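Local structure of 3-phosphoshikimate 1-carboxyvinyltransferase (Streptomyces sviceus, 7M0O) at residues A231-T236 with T275-T280; L255-V260 with A288-I293; E282-T287 with F306-V311; D325-C330 with D346-H351. The protein probably transfers the enolpyruvyl group of phosphoenolpyruvate to the 5-hydroxyl of shikimate 3-phosphate, the sixth step of the chorismate pathway. All blocks are in the same frame, centred on the assembly; numbering follows the deposited sequence.

Overall arrangement
All four contacts lie in the same half of this monomeric EPSP synthase. Contacts 1, 2 and 3 stand about 15 Å apart, centre to centre, and touch one another: Ala231 and Val277 of contact 1 meet Phe257 and Val258 of contact 2, while Leu235 packs on Leu283 and Phe306 of contact 3. Contacts 2 and 3 share strand 286-289. Contacts 3 and 4 join through neighbouring antiparallel strands of one mixed sheet, Val311 O 2.8 Å from Ile350 N, probably hydrogen-bonded. Contact 4 holds Arg326, predicted to bind phosphoenolpyruvate and here bound to a phosphate ion; Ile293 of contact 2 lies about 7 Å, side chain to side chain, from Asp295, the predicted proton acceptor.

Contact 1: residues A231-T236 with T275-T280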
loop_
_atom_site.group_PDB
_atom_site.type_symbol
_atom_site.label_atom_id
_atom_site.label_comp_id
_atom_site.label_asym_id
_atom_site.label_seq_id
_atom_site.Cartn_x
_atom_site.Cartn_y
_atom_site.Cartn_z
ATOM N N ALA A 231 4.084 -3.137 18.024
ATOM C CA ALA A 231 5.200 -2.706 18.871
ATOM C C ALA A 231 4.734 -2.252 20.252
ATOM O O ALA A 231 5.386 -2.551 21.266
ATOM C CB ALA A 231 5.969 -1.572 18.193
ATOM N N ALA A 232 3.636 -1.501 20.308
ATOM C CA ALA A 232 3.078 -1.079 21.594
ATOM C C ALA A 232 2.778 -2.284 22.485
ATOM O O ALA A 232 3.049 -2.264 23.697
ATOM C CB ALA A 232 1.810 -0.252 21.360
ATOM N N ALA A 233 2.248 -3.363 21.895
ATOM C CA ALA A 233 1.954 -4.551 22.691
ATOM C C ALA A 233 3.233 -5.227 23.171
ATOM O O ALA A 233 3.313 -5.663 24.321
ATOM C CB ALA A 233 1.099 -5.527 21.882
ATOM N N ALA A 234 4.247 -5.322 22.309
ATOM C CA ALA A 234 5.490 -6.000 22.690
ATOM C C ALA A 234 6.196 -5.259 23.820
ATOM O O ALA A 234 6.864 -5.878 24.666
ATOM C CB ALA A 234 6.412 -6.110 21.474
ATOM N N LEU A 235 6.001 -3.948 23.880
ATOM C CA LEU A 235 6.646 -3.100 24.869
ATOM C C LEU A 235 5.953 -3.154 26.222
ATOM O O LEU A 235 6.565 -2.794 27.232
ATOM C CB LEU A 235 6.650 -1.669 24.347
ATOM C CG LEU A 235 7.202 -0.552 25.211
ATOM C CD1 LEU A 235 8.690 -0.805 25.404
ATOM C CD2 LEU A 235 6.924 0.744 24.504
ATOM N N THR A 236 4.696 -3.585 26.253
ATOM C CA THR A 236 3.829 -3.485 27.424
ATOM C C THR A 236 3.555 -4.874 27.993
ATOM O O THR A 236 2.802 -5.646 27.383
ATOM C CB THR A 236 2.514 -2.797 27.040
ATOM O OG1 THR A 236 2.784 -1.570 26.335
ATOM C CG2 THR A 236 1.654 -2.513 28.291
ATOM N N THR A 275 -3.210 -12.090 13.448
ATOM C CA THR A 275 -1.920 -12.112 14.137
ATOM C C THR A 275 -2.069 -11.457 15.495
ATOM O O THR A 275 -2.568 -10.333 15.585
ATOM C CB THR A 275 -0.828 -11.375 13.336
ATOM O OG1 THR A 275 -0.512 -12.137 12.171
ATOM C CG2 THR A 275 0.477 -11.237 14.152
ATOM N N THR A 276 -1.593 -12.135 16.541
ATOM C CA THR A 276 -1.648 -11.618 17.903
ATOM C C THR A 276 -0.232 -11.425 18.435
ATOM O O THR A 276 0.596 -12.333 18.327
ATOM C CB THR A 276 -2.420 -12.581 18.819
ATOM O OG1 THR A 276 -3.750 -12.777 18.309
ATOM C CG2 THR A 276 -2.498 -12.012 20.226
ATOM N N VAL A 277 0.048 -10.246 19.008
ATOM C CA VAL A 277 1.307 -9.984 19.703
ATOM C C VAL A 277 0.985 -9.699 21.165
ATOM O O VAL A 277 0.070 -8.930 21.460
ATOM C CB VAL A 277 2.072 -8.811 19.065
ATOM C CG1 VAL A 277 3.265 -8.424 19.931
ATOM C CG2 VAL A 277 2.537 -9.221 17.669
ATOM N N ARG A 278 1.712 -10.345 22.076
ATOM C CA ARG A 278 1.510 -10.154 23.508
ATOM C C ARG A 278 2.845 -9.813 24.155
ATOM O O ARG A 278 3.820 -10.548 23.979
ATOM C CB ARG A 278 0.913 -11.413 24.158
ATOM C CG ARG A 278 0.638 -11.265 25.645
ATOM C CD ARG A 278 0.070 -12.559 26.245
ATOM N NE ARG A 278 -1.176 -12.947 25.595
ATOM C CZ ARG A 278 -1.285 -13.929 24.709
ATOM N NH1 ARG A 278 -0.214 -14.635 24.354
ATOM N NH2 ARG A 278 -2.468 -14.200 24.169
ATOM N N GLY A 279 2.877 -8.712 24.908
ATOM C CA GLY A 279 4.084 -8.352 25.647
ATOM C C GLY A 279 4.319 -9.280 26.832
ATOM O O GLY A 279 3.389 -9.672 27.541
ATOM N N THR A 280 5.585 -9.634 27.047
ATOM C CA THR A 280 5.966 -10.546 28.120
ATOM C C THR A 280 6.795 -9.860 29.191
ATOM O O THR A 280 7.097 -10.487 30.211
ATOM C CB THR A 280 6.746 -11.741 27.567
ATOM O OG1 THR A 280 8.010 -11.301 27.065
ATOM C CG2 THR A 280 5.963 -12.414 26.453
HETATM O O HOH W 1 7.524 -8.581 25.058
#
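Val277 and Gly279 meet Ala233 and Ala234 where the last turn of helix 223-235 packs against strand 274-278, the middle strand of a three-stranded antiparallel sheet. This is helix-on-sheet packing of the EPSP synthase fold, away from the predicted substrate sites. The short helix and strand axes approach to 6.9 Å and run at 34° to each other. Early in the strand, Thr275 turns to Phe230, one residue before the helical segment. Val277 makes the main apolar contact: its CG1, anti to the backbone N (chi1 171°), lies 4.1 Å from Ala233 CB and also touches Ala234 CB. Its carbonyl adds to this, with Val277 O 3.6 Å from Ala233 CB. The side chain of Arg278 points away from the helix and forms a salt bridge with Glu267 on the neighbouring strand. Gly279 then brings bare backbone against the end of the helix, its CA 3.1 Å from Ala233 O and 4.0 Å from Ala234 CA. A side chain here would run into the carbonyl oxygens of Ala233 and Thr236, and Gly279 CA instead makes a C-H...O contact with Thr236 O. At Thr280 the link becomes polar and indirect: one water donates to Ala234 O at 2.8 Å and accepts from Thr280 N at 3.0 Å. Just past the helix, Thr236 OG1 turns back to donate to Ala232 O at 2.7 Å.

Contact 2: residues L255-V260 with A288-I293; sequences LGFVDV and ANMRDI
The backbones of Phe257 and Ile293 face each other with CA atoms 6.9 Å apart, and those of Val260 and Ala288 stand at 7.3 Å, so side chains fill the interval and no hydrogen bond crosses it. One segment enters helix 257-263; the other leaves strand 286-289 and turns through Met290 to Ile293. Ile293 carries most of the contact: its CD1 lies 4.0 Å from Phe257 CA, over the backbone of Gly256 and Phe257, and 4.1 Å from Val260 CG2, the side chains of Val260 and Ile293 passing side by side and pointing opposite ways. Met290 approaches by its methyl, CE lying 3.9 Å from Phe257 CD1, in the plane of the ring and at its edge; a bend at chi3 (82°) sets CE there. Val260 CG1 and Ala288 CB make a looser contact at 4.4 Å. An Asx turn shapes the chain after the strand: Asn289 OD1 accepts from Arg291 N at 3.0 Å. Beyond Phe257, Ser227 and Ala231 of helix 223-235 meet the ring, as do Thr299 and Leu300 of helix 297-303, and Leu300 also touches Met290. The contact therefore ties helix 257-263 to the end of an edge strand, with these two helices beside it and the strand's partner 311-314 bonded to Ala288 and Met290.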
loop_
_atom_site.group_PDB
_atom_site.type_symbol
_atom_site.label_atom_id
_atom_site.label_comp_id
_atom_site.label_asym_id
_atom_site.label_seq_id
_atom_site.Cartn_x
_atom_site.Cartn_y
_atom_site.Cartn_z
ATOM N N LEU A 255 4.526 -7.340 7.534
ATOM C CA LEU A 255 4.125 -8.246 8.615
ATOM C C LEU A 255 5.339 -8.938 9.230
ATOM O O LEU A 255 5.313 -9.286 10.413
ATOM C CB LEU A 255 3.109 -9.289 8.121
ATOM C CG LEU A 255 2.500 -10.145 9.251
ATOM C CD1 LEU A 255 1.799 -9.263 10.280
ATOM C CD2 LEU A 255 1.501 -11.156 8.727
ATOM N N GLY A 256 6.416 -9.124 8.464
ATOM C CA GLY A 256 7.642 -9.701 9.011
ATOM C C GLY A 256 8.241 -8.930 10.180
ATOM O O GLY A 256 9.134 -9.455 10.861
ATOM N N PHE A 257 7.786 -7.705 10.430
ATOM C CA PHE A 257 8.218 -7.002 11.623
ATOM C C PHE A 257 7.909 -7.811 12.882
ATOM O O PHE A 257 8.662 -7.751 13.861
ATOM C CB PHE A 257 7.570 -5.611 11.662
ATOM C CG PHE A 257 7.913 -4.804 12.893
ATOM C CD1 PHE A 257 9.190 -4.280 13.064
ATOM C CD2 PHE A 257 6.952 -4.550 13.868
ATOM C CE1 PHE A 257 9.505 -3.523 14.173
ATOM C CE2 PHE A 257 7.248 -3.806 14.984
ATOM C CZ PHE A 257 8.534 -3.291 15.157
ATOM N N VAL A 258 6.820 -8.595 12.887
ATOM C CA VAL A 258 6.483 -9.288 14.133
ATOM C C VAL A 258 7.459 -10.420 14.432
ATOM O O VAL A 258 7.585 -10.825 15.591
ATOM C CB VAL A 258 5.033 -9.823 14.155
ATOM C CG1 VAL A 258 4.028 -8.710 13.909
ATOM C CG2 VAL A 258 4.835 -10.982 13.169
ATOM N N ASP A 259 8.154 -10.937 13.419
ATOM C CA ASP A 259 9.186 -11.938 13.662
ATOM C C ASP A 259 10.363 -11.334 14.421
ATOM O O ASP A 259 11.009 -12.029 15.213
ATOM C CB ASP A 259 9.643 -12.548 12.332
ATOM C CG ASP A 259 8.527 -13.290 11.618
ATOM O OD1 ASP A 259 7.738 -13.967 12.303
ATOM O OD2 ASP A 259 8.429 -13.193 10.370
ATOM N N VAL A 260 10.630 -10.038 14.208
ATOM C CA VAL A 260 11.614 -9.307 15.010
ATOM C C VAL A 260 11.136 -9.183 16.453
ATOM O O VAL A 260 11.898 -9.400 17.400
ATOM C CB VAL A 260 11.889 -7.924 14.393
ATOM C CG1 VAL A 260 12.913 -7.165 15.239
ATOM C CG2 VAL A 260 12.396 -8.060 12.943
ATOM N N ALA A 288 19.299 -6.786 13.798
ATOM C CA ALA A 288 18.253 -7.130 12.843
ATOM C C ALA A 288 18.600 -6.549 11.477
ATOM O O ALA A 288 18.825 -5.340 11.345
ATOM C CB ALA A 288 16.890 -6.617 13.323
ATOM N N ASN A 289 18.653 -7.407 10.468
ATOM C CA ASN A 289 18.756 -6.943 9.089
ATOM C C ASN A 289 17.353 -6.576 8.625
ATOM O O ASN A 289 16.496 -7.455 8.486
ATOM C CB ASN A 289 19.377 -8.036 8.220
ATOM C CG ASN A 289 19.504 -7.638 6.759
ATOM O OD1 ASN A 289 18.599 -7.042 6.167
ATOM N ND2 ASN A 289 20.634 -7.991 6.161
ATOM N N MET A 290 17.099 -5.278 8.396
ATOM C CA MET A 290 15.758 -4.831 8.026
ATOM C C MET A 290 15.661 -4.346 6.578
ATOM O O MET A 290 14.774 -3.557 6.244
ATOM C CB MET A 290 15.280 -3.752 9.007
ATOM C CG MET A 290 15.140 -4.298 10.435
ATOM S SD MET A 290 14.369 -3.169 11.656
ATOM C CE MET A 290 12.614 -3.410 11.342
ATOM N N ARG A 291 16.557 -4.828 5.702
ATOM C CA ARG A 291 16.544 -4.405 4.294
ATOM C C ARG A 291 15.167 -4.566 3.656
ATOM O O ARG A 291 14.674 -3.659 2.973
ATOM C CB ARG A 291 17.583 -5.188 3.488
ATOM C CG ARG A 291 17.570 -4.809 2.004
ATOM C CD ARG A 291 18.619 -5.578 1.226
ATOM N NE ARG A 291 18.689 -6.966 1.672
ATOM C CZ ARG A 291 17.930 -7.945 1.199
ATOM N NH1 ARG A 291 17.037 -7.696 0.248
ATOM N NH2 ARG A 291 18.066 -9.175 1.676
ATOM N N ASP A 292 14.536 -5.720 3.855
ATOM C CA ASP A 292 13.287 -6.038 3.180
ATOM C C ASP A 292 12.045 -5.623 3.961
ATOM O O ASP A 292 10.930 -5.814 3.458
ATOM C CB ASP A 292 13.233 -7.537 2.875
ATOM C CG ASP A 292 14.264 -7.945 1.849
ATOM O OD1 ASP A 292 14.542 -7.111 0.959
ATOM O OD2 ASP A 292 14.789 -9.075 1.940
ATOM N N ILE A 293 12.200 -5.057 5.162
ATOM C CA ILE A 293 11.074 -4.503 5.917
ATOM C C ILE A 293 11.421 -3.092 6.394
ATOM O O ILE A 293 11.093 -2.703 7.519
ATOM C CB ILE A 293 10.672 -5.417 7.099
ATOM C CG1 ILE A 293 11.866 -5.786 7.993
ATOM C CG2 ILE A 293 9.997 -6.694 6.582
ATOM C CD1 ILE A 293 11.427 -6.360 9.342
#

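Contact 3: residues E282-T287 with F306-V311; sequences ELRGLT and FASAPV
Leu283, Gly285 and Leu286 run alongside residues Phe306 to Val311, the loop that leads from helix 297-303 into strand 311-314, parallel neighbour of edge strand 286-289 in a mixed four-stranded sheet. The tight part centres on Leu283, Gly285 and Ser308. Leu283 O receives Ser308 N at 2.8 Å, nearly along the C=O axis, though the N-H is bent (132°), and Ala307 CA brings a C-H to the same oxygen. The hydroxyl of Ser308 turns back to Gly285: OG lies between its own backbone N and carbonyl carbon (chi1 75°) and accepts from Gly285 N at 3.2 Å with an N-H...O angle of 158°. The two segments come closest at Gly285, its CA 4.3 Å from Ala309 CA; a side chain on it would collide with the carbonyl oxygens of Ala309 and Pro310, whereas its CA-H groups only brush them. Inward of this line, Leu283 CD2 lies 4.2 Å from Phe306 CB, and both residues continue onto Leu235 of helix 223-235.

The solvent side is sparser. Exposed Arg284 touches Ser308 OG with CB, at 3.8 Å, while the arginine chain, bent at chi3, leads away beyond CG. Toward the sheet the pairing slackens: Leu286 N gives Pro310 O a weak bond at 3.2 Å, and Leu286 CD1 and Val311 CG1 stand 4.4 Å apart.

Two bonds at Ser308, against one weak bond at Pro310, suggest that the hydrogen bonding of the loop rests mainly on Ser308, through backbone N and side-chain hydroxyl alike, before regular strand pairing begins.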
loop_
_atom_site.group_PDB
_atom_site.type_symbol
_atom_site.label_atom_id
_atom_site.label_comp_id
_atom_site.label_asym_id
_atom_site.label_seq_id
_atom_site.Cartn_x
_atom_site.Cartn_y
_atom_site.Cartn_z
ATOM N N GLU A 282 9.826 -9.114 28.616
ATOM C CA GLU A 282 11.152 -9.370 28.077
ATOM C C GLU A 282 11.256 -8.647 26.744
ATOM O O GLU A 282 10.476 -8.928 25.827
ATOM C CB GLU A 282 11.387 -10.872 27.906
ATOM C CG GLU A 282 12.834 -11.263 27.627
ATOM C CD GLU A 282 13.619 -11.572 28.897
ATOM O OE1 GLU A 282 13.039 -12.167 29.834
ATOM O OE2 GLU A 282 14.814 -11.205 28.968
ATOM N N LEU A 283 12.194 -7.704 26.646
ATOM C CA LEU A 283 12.496 -7.003 25.393
ATOM C C LEU A 283 14.003 -7.084 25.204
ATOM O O LEU A 283 14.738 -6.243 25.724
ATOM C CB LEU A 283 12.012 -5.561 25.423
ATOM C CG LEU A 283 11.594 -4.963 24.077
ATOM C CD1 LEU A 283 10.371 -5.651 23.521
ATOM C CD2 LEU A 283 11.333 -3.466 24.202
ATOM N N ARG A 284 14.465 -8.104 24.488
ATOM C CA ARG A 284 15.892 -8.391 24.420
ATOM C C ARG A 284 16.529 -7.713 23.215
ATOM O O ARG A 284 15.990 -7.746 22.106
ATOM C CB ARG A 284 16.137 -9.902 24.357
ATOM C CG ARG A 284 15.578 -10.611 25.575
ATOM C CD ARG A 284 15.976 -12.077 25.639
ATOM N NE ARG A 284 15.531 -12.818 24.462
ATOM C CZ ARG A 284 14.405 -13.521 24.386
ATOM N NH1 ARG A 284 13.580 -13.586 25.426
ATOM N NH2 ARG A 284 14.098 -14.150 23.261
ATOM N N GLY A 285 17.711 -7.134 23.431
ATOM C CA GLY A 285 18.436 -6.541 22.326
ATOM C C GLY A 285 18.867 -7.568 21.295
ATOM O O GLY A 285 18.935 -8.773 21.548
ATOM N N LEU A 286 19.175 -7.069 20.102
ATOM C CA LEU A 286 19.507 -7.933 18.980
ATOM C C LEU A 286 20.079 -7.084 17.857
ATOM O O LEU A 286 20.020 -5.851 17.886
ATOM C CB LEU A 286 18.301 -8.723 18.458
ATOM C CG LEU A 286 16.920 -8.073 18.276
ATOM C CD1 LEU A 286 16.906 -6.917 17.293
ATOM C CD2 LEU A 286 15.888 -9.120 17.872
ATOM N N THR A 287 20.615 -7.779 16.865
ATOM C CA THR A 287 20.919 -7.222 15.557
ATOM C C THR A 287 19.865 -7.706 14.578
ATOM O O THR A 287 19.581 -8.905 14.519
ATOM C CB THR A 287 22.301 -7.664 15.089
ATOM O OG1 THR A 287 23.292 -7.094 15.946
ATOM C CG2 THR A 287 22.534 -7.207 13.650
ATOM N N PHE A 306 14.269 0.716 25.482
ATOM C CA PHE A 306 13.806 -0.144 26.564
ATOM C C PHE A 306 14.328 -1.572 26.462
ATOM O O PHE A 306 13.966 -2.407 27.292
ATOM C CB PHE A 306 12.277 -0.143 26.594
ATOM C CG PHE A 306 11.684 1.225 26.423
ATOM C CD1 PHE A 306 11.565 2.079 27.506
ATOM C CD2 PHE A 306 11.275 1.670 25.175
ATOM C CE1 PHE A 306 11.036 3.346 27.353
ATOM C CE2 PHE A 306 10.745 2.939 25.018
ATOM C CZ PHE A 306 10.634 3.775 26.115
ATOM N N ALA A 307 15.191 -1.864 25.491
ATOM C CA ALA A 307 15.695 -3.224 25.318
ATOM C C ALA A 307 16.746 -3.554 26.381
ATOM O O ALA A 307 17.237 -2.686 27.109
ATOM C CB ALA A 307 16.276 -3.415 23.914
ATOM N N SER A 308 17.077 -4.844 26.466
ATOM C CA SER A 308 18.031 -5.380 27.439
ATOM C C SER A 308 19.487 -5.183 27.043
ATOM O O SER A 308 20.371 -5.439 27.869
ATOM C CB SER A 308 17.801 -6.880 27.614
ATOM O OG SER A 308 18.304 -7.597 26.491
ATOM N N ALA A 309 19.758 -4.787 25.794
ATOM C CA ALA A 309 21.103 -4.726 25.223
ATOM C C ALA A 309 21.027 -3.888 23.952
ATOM O O ALA A 309 19.918 -3.568 23.517
ATOM C CB ALA A 309 21.620 -6.133 24.910
ATOM N N PRO A 310 22.152 -3.537 23.304
ATOM C CA PRO A 310 22.064 -2.729 22.077
ATOM C C PRO A 310 21.150 -3.342 21.022
ATOM O O PRO A 310 21.057 -4.567 20.867
ATOM C CB PRO A 310 23.513 -2.670 21.583
ATOM C CG PRO A 310 24.310 -2.763 22.830
ATOM C CD PRO A 310 23.546 -3.658 23.764
ATOM N N VAL A 311 20.480 -2.465 20.288
ATOM C CA VAL A 311 19.678 -2.842 19.135
ATOM C C VAL A 311 20.416 -2.290 17.928
ATOM O O VAL A 311 20.572 -1.074 17.790
ATOM C CB VAL A 311 18.242 -2.304 19.224
ATOM C CG1 VAL A 311 17.501 -2.589 17.934
ATOM C CG2 VAL A 311 17.514 -2.947 20.421
#

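Contact 4: residues D325-C330 with D346-H351; sequences DRLEAC and DWIEIH. With PO4 (phosphate ion), chain B.
Helix 326-336 packs on strand 347-351 of the mixed four-stranded sheet, and its first turn carries Arg326, predicted to bind phosphoenolpyruvate. Leu327 and Ile348 make the central contact, their side chains lying alongside with opposed directions. The short axes lie 9.2 Å apart and nearly parallel, 16° between them. Leu327 CG is anti to its backbone N (chi1 -159°), and from it the two methyls spread over the strand: CD1 lies 3.6 Å from Trp347 O, CD2 4.0 Å from Ile348 CB. Ile348 answers with CD1, which reaches back to Leu327 O and sits 4.1 Å from Cys330 CB, one turn further along the helix. An alanine in place of Leu327 would probably leave Ile348 CB and the Trp347 carbonyl without the methyls that cover them, opening a gap between helix and strand.

The N-terminus of the helix is capped by Asp325, whose OD1 accepts from Glu328 N at 3.0 Å, the N-H coming from above the carboxylate plane; its OD2 pairs with Arg320. On another side of the same turn, the extended Arg326 directs its guanidinium edge at one phosphate oxygen: NH1 and NH2 both donate to PO4 O2, at 2.9 and 2.8 Å. Arg367 and His366 bind the same ion, while Asp365 forms a salt bridge with Arg326 NE.

Two N-H groups converging on a single oxygen, with Asp365 bridging to NE, which would help hold the guanidinium in its orientation, make an anion-binding arrangement consistent with the predicted phosphoenolpyruvate site, although the ion itself probably comes from the crystallisation liquor.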
loop_
_atom_site.group_PDB
_atom_site.type_symbol
_atom_site.label_atom_id
_atom_site.label_comp_id
_atom_site.label_asym_id
_atom_site.label_seq_id
_atom_site.Cartn_x
_atom_site.Cartn_y
_atom_site.Cartn_z
ATOM N N ASP A 325 16.010 11.571 5.408
ATOM C CA ASP A 325 16.916 10.506 5.834
ATOM C C ASP A 325 16.378 9.965 7.155
ATOM O O ASP A 325 16.537 10.590 8.199
ATOM C CB ASP A 325 18.348 11.026 5.961
ATOM C CG ASP A 325 19.361 9.916 6.283
ATOM O OD1 ASP A 325 18.977 8.952 6.975
ATOM O OD2 ASP A 325 20.543 10.006 5.866
ATOM N N ARG A 326 15.736 8.794 7.107
ATOM C CA ARG A 326 15.069 8.245 8.286
ATOM C C ARG A 326 16.048 7.671 9.293
ATOM O O ARG A 326 15.747 7.644 10.494
ATOM C CB ARG A 326 14.072 7.151 7.885
ATOM C CG ARG A 326 12.800 7.674 7.271
ATOM C CD ARG A 326 11.866 6.553 6.868
ATOM N NE ARG A 326 10.611 7.107 6.385
ATOM C CZ ARG A 326 9.668 6.423 5.745
ATOM N NH1 ARG A 326 9.821 5.139 5.475
ATOM N NH2 ARG A 326 8.555 7.035 5.373
ATOM N N LEU A 327 17.205 7.209 8.824
ATOM C CA LEU A 327 18.262 6.782 9.728
ATOM C C LEU A 327 18.741 7.958 10.574
ATOM O O LEU A 327 18.757 7.880 11.806
ATOM C CB LEU A 327 19.404 6.152 8.924
ATOM C CG LEU A 327 20.379 5.206 9.638
ATOM C CD1 LEU A 327 21.097 4.241 8.676
ATOM C CD2 LEU A 327 21.404 5.997 10.435
ATOM N N GLU A 328 19.062 9.085 9.933
ATOM C CA GLU A 328 19.513 10.245 10.698
ATOM C C GLU A 328 18.403 10.807 11.576
ATOM O O GLU A 328 18.674 11.286 12.683
ATOM C CB GLU A 328 20.035 11.335 9.767
ATOM C CG GLU A 328 21.318 10.995 9.044
ATOM C CD GLU A 328 22.521 10.862 9.969
ATOM O OE1 GLU A 328 22.603 11.578 10.989
ATOM O OE2 GLU A 328 23.384 10.018 9.679
ATOM N N ALA A 329 17.157 10.801 11.085
ATOM C CA ALA A 329 16.046 11.348 11.861
ATOM C C ALA A 329 15.789 10.528 13.119
ATOM O O ALA A 329 15.517 11.088 14.186
ATOM C CB ALA A 329 14.782 11.415 11.003
ATOM N N CYS A 330 15.889 9.202 13.018
ATOM C CA CYS A 330 15.775 8.364 14.205
ATOM C C CYS A 330 16.894 8.651 15.199
ATOM O O CYS A 330 16.651 8.768 16.406
ATOM C CB CYS A 330 15.761 6.886 13.801
ATOM S SG CYS A 330 14.158 6.353 13.146
ATOM N N ASP A 346 24.975 2.365 6.527
ATOM C CA ASP A 346 23.720 1.657 6.311
ATOM C C ASP A 346 23.239 0.953 7.570
ATOM O O ASP A 346 22.578 -0.093 7.483
ATOM C CB ASP A 346 23.850 0.644 5.171
ATOM C CG ASP A 346 24.881 -0.449 5.450
ATOM O OD1 ASP A 346 25.627 -0.374 6.449
ATOM O OD2 ASP A 346 24.956 -1.402 4.641
ATOM N N TRP A 347 23.555 1.503 8.741
ATOM C CA TRP A 347 23.189 0.865 9.998
ATOM C C TRP A 347 23.026 1.922 11.082
ATOM O O TRP A 347 23.537 3.041 10.976
ATOM C CB TRP A 347 24.220 -0.202 10.423
ATOM C CG TRP A 347 25.643 0.296 10.648
ATOM C CD1 TRP A 347 26.675 0.261 9.746
ATOM C CD2 TRP A 347 26.178 0.873 11.849
ATOM N NE1 TRP A 347 27.826 0.765 10.325
ATOM C CE2 TRP A 347 27.544 1.158 11.608
ATOM C CE3 TRP A 347 25.634 1.184 13.099
ATOM C CZ2 TRP A 347 28.372 1.735 12.575
ATOM C CZ3 TRP A 347 26.465 1.753 14.070
ATOM C CH2 TRP A 347 27.815 2.034 13.794
ATOM N N ILE A 348 22.275 1.552 12.122
ATOM C CA ILE A 348 22.090 2.381 13.311
ATOM C C ILE A 348 22.112 1.468 14.529
ATOM O O ILE A 348 21.493 0.397 14.517
ATOM C CB ILE A 348 20.783 3.190 13.217
ATOM C CG1 ILE A 348 20.559 4.014 14.494
ATOM C CG2 ILE A 348 19.578 2.281 12.938
ATOM C CD1 ILE A 348 19.412 5.018 14.366
ATOM N N GLU A 349 22.846 1.872 15.572
ATOM C CA GLU A 349 22.972 1.082 16.794
ATOM C C GLU A 349 22.501 1.931 17.971
ATOM O O GLU A 349 23.032 3.026 18.214
ATOM C CB GLU A 349 24.404 0.584 17.009
ATOM C CG GLU A 349 24.517 -0.433 18.153
ATOM C CD GLU A 349 25.783 -1.293 18.109
ATOM O OE1 GLU A 349 26.446 -1.378 17.055
ATOM O OE2 GLU A 349 26.114 -1.899 19.152
ATOM N N ILE A 350 21.487 1.439 18.672
ATOM C CA ILE A 350 20.811 2.167 19.732
ATOM C C ILE A 350 21.162 1.518 21.065
ATOM O O ILE A 350 20.985 0.308 21.244
ATOM C CB ILE A 350 19.288 2.180 19.511
ATOM C CG1 ILE A 350 18.948 2.821 18.159
ATOM C CG2 ILE A 350 18.587 2.913 20.662
ATOM C CD1 ILE A 350 17.760 2.239 17.466
ATOM N N HIS A 351 21.611 2.331 22.019
ATOM C CA HIS A 351 22.036 1.817 23.309
ATOM C C HIS A 351 21.001 2.160 24.366
ATOM O O HIS A 351 20.766 3.349 24.640
ATOM C CB HIS A 351 23.408 2.388 23.663
ATOM C CG HIS A 351 24.466 1.951 22.698
ATOM N ND1 HIS A 351 25.188 0.793 22.877
ATOM C CD2 HIS A 351 24.878 2.475 21.519
ATOM C CE1 HIS A 351 26.024 0.636 21.866
ATOM N NE2 HIS A 351 25.854 1.641 21.025
HETATM P P PO4 B . 6.373 5.003 2.956
HETATM O O1 PO4 B . 6.437 3.679 2.242
HETATM O O2 PO4 B . 7.261 4.909 4.172
HETATM O O3 PO4 B . 4.938 5.270 3.341
HETATM O O4 PO4 B . 6.870 6.052 1.996
#